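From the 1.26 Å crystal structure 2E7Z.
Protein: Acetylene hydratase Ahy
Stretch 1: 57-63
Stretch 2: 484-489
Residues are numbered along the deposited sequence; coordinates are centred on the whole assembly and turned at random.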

# COMPACT_ATOMS: atom_id res chain seq x y z
N ASP A 57 -20.94 15.67 7.55
CA ASP A 57 -20.84 15.42 6.10
C ASP A 57 -20.71 13.96 5.73
O ASP A 57 -20.57 13.63 4.54
CB ASP A 57 -19.71 16.24 5.47
CG ASP A 57 -19.93 17.74 5.66
OD1 ASP A 57 -21.10 18.17 5.58
OD2 ASP A 57 -18.93 18.47 5.88
N ARG A 58 -20.72 13.07 6.73
CA ARG A 58 -20.62 11.64 6.42
C ARG A 58 -21.82 11.22 5.58
O ARG A 58 -22.97 11.62 5.82
CB ARG A 58 -20.54 10.84 7.72
CG ARG A 58 -20.37 9.35 7.47
CD ARG A 58 -20.17 8.59 8.76
NE ARG A 58 -20.19 7.14 8.43
CZ ARG A 58 -20.39 6.15 9.31
NH1 ARG A 58 -20.56 6.40 10.61
NH2 ARG A 58 -20.44 4.88 8.91
N VAL A 59 -21.56 10.43 4.54
CA VAL A 59 -22.62 9.87 3.73
C VAL A 59 -23.21 8.66 4.44
O VAL A 59 -22.52 7.65 4.64
CB VAL A 59 -22.08 9.47 2.32
CG1 VAL A 59 -23.16 8.78 1.48
CG2 VAL A 59 -21.55 10.72 1.59
N LEU A 60 -24.48 8.75 4.84
CA LEU A 60 -25.13 7.69 5.61
C LEU A 60 -26.23 6.97 4.84
O LEU A 60 -26.80 5.98 5.33
CB LEU A 60 -25.65 8.22 6.95
CG LEU A 60 -24.60 8.62 7.96
CD1 LEU A 60 -25.34 9.16 9.22
CD2 LEU A 60 -23.65 7.49 8.34
N TYR A 61 -26.53 7.44 3.63
CA TYR A 61 -27.61 6.88 2.81
C TYR A 61 -27.15 6.80 1.37
O TYR A 61 -26.38 7.66 0.92
CB TYR A 61 -28.89 7.73 2.90
CG TYR A 61 -29.43 7.83 4.30
CD1 TYR A 61 -28.96 8.81 5.17
CD2 TYR A 61 -30.38 6.92 4.78
CE1 TYR A 61 -29.42 8.89 6.49
CE2 TYR A 61 -30.86 7.00 6.09
CZ TYR A 61 -30.37 7.98 6.92
OH TYR A 61 -30.83 8.07 8.22
N PRO A 62 -27.62 5.79 0.64
CA PRO A 62 -27.29 5.73 -0.78
C PRO A 62 -27.73 7.00 -1.52
O PRO A 62 -28.84 7.52 -1.30
CB PRO A 62 -28.08 4.53 -1.28
CG PRO A 62 -28.19 3.63 -0.08
CD PRO A 62 -28.41 4.60 1.06
N LEU A 63 -26.84 7.48 -2.39
CA LEU A 63 -27.15 8.63 -3.25
C LEU A 63 -27.06 8.24 -4.71
O LEU A 63 -26.12 7.58 -5.11
CB LEU A 63 -26.20 9.79 -2.98
CG LEU A 63 -26.17 10.38 -1.58
CD1 LEU A 63 -24.98 11.28 -1.43
CD2 LEU A 63 -27.48 11.16 -1.34
N PRO A 484 -23.91 0.60 13.09
CA PRO A 484 -23.60 1.66 12.13
C PRO A 484 -24.66 2.77 12.11
O PRO A 484 -25.86 2.51 12.24
CB PRO A 484 -23.57 0.95 10.78
CG PRO A 484 -23.96 -0.46 11.01
CD PRO A 484 -24.03 -0.73 12.47
N ALA A 485 -24.19 3.99 11.92
CA ALA A 485 -25.10 5.14 11.83
C ALA A 485 -25.91 5.12 10.54
O ALA A 485 -25.49 4.58 9.52
CB ALA A 485 -24.32 6.44 11.95
N GLY A 486 -27.11 5.70 10.60
CA GLY A 486 -27.95 5.88 9.42
C GLY A 486 -28.17 4.57 8.71
O GLY A 486 -28.46 3.54 9.35
N GLU A 487 -27.98 4.57 7.39
CA GLU A 487 -28.11 3.37 6.58
C GLU A 487 -26.74 2.89 6.10
O GLU A 487 -26.65 2.24 5.06
CB GLU A 487 -29.05 3.63 5.39
CG GLU A 487 -30.52 3.47 5.74
CD GLU A 487 -30.93 2.02 5.74
OE1 GLU A 487 -31.05 1.43 4.64
OE2 GLU A 487 -31.13 1.47 6.85
N ALA A 488 -25.69 3.17 6.87
CA ALA A 488 -24.36 2.63 6.48
C ALA A 488 -24.37 1.12 6.59
O ALA A 488 -24.95 0.54 7.51
CB ALA A 488 -23.31 3.24 7.38
N LYS A 489 -23.74 0.46 5.62
CA LYS A 489 -23.76 -0.98 5.60
C LYS A 489 -22.35 -1.49 5.40
O LYS A 489 -21.47 -0.76 4.97
CB LYS A 489 -24.64 -1.52 4.45
CG LYS A 489 -26.09 -1.09 4.42
CD LYS A 489 -26.92 -1.74 5.48
CE LYS A 489 -28.37 -1.25 5.39
NZ LYS A 489 -29.10 -1.60 6.63

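A type II' β turn, A485 to A488, packs against an irregular segment running from R58 to P62, joined to it by a single backbone hydrogen bond and otherwise by side-chain packing. The contact is small, burying 327 Å² over both sides, and it brings together parts of one chain more than 420 residues apart. The turn is closed by its own backbone hydrogen bond, from A488 N to A485 O at 3.0 Å. The amide of E487, at the third position of the turn, reaches across: E487 N donates to L60 O at 2.8 Å, with an N-H...O angle of 137°, short but noticeably bent. A488 N also lies 3.4 Å from L60 O, but its angle is poor and it is already committed within the turn. The backbones are nearest around this bond, with CA atoms 5.1 Å apart for L60 and G486 and 5.2 Å apart for Y61 and E487.

G486 fits this approach in two ways. Its phi of 55° favours glycine, as expected at the second position of a type II' turn, and there is little room for a side chain: an ideal CB would point toward the other stretch, 2.6 Å from L60 CB, a clash, and 3.5 Å from Y61 CE1. The bare CA instead lies 3.8 Å from Y61 OH.

L60 supplies the apolar part of the contact. Its side chain, in the m,t rotamer, places CD2 3.8 Å from A485 CB and 4.4 Å from A488 CB, so one methyl meets both alanines at the ends of the turn; the same CD2 is 3.6 Å from A485 O. Both alanine CA-to-CB bonds point toward the first stretch. The extended R58 side chain reaches the same two methyls, NH1 at 4.0 Å from A485 CB and NH2 at 3.6 Å from A488 CB. These are packing contacts, approached obliquely; the two guanidinium nitrogens find their hydrogen bonds elsewhere in the structure.

Y61 and E487 meet farther along. The CA-to-CB bond of Y61 points sideways, but the end of its side chain comes nearer the turn, bringing CE2 to 3.6 Å from E487 CG, while E487 N lies over one face of the ring. The end of the E487 side chain leads away from the first stretch, and its carboxylate forms a long salt bridge within its own stretch, OE2 to K489 NZ at 3.7 Å.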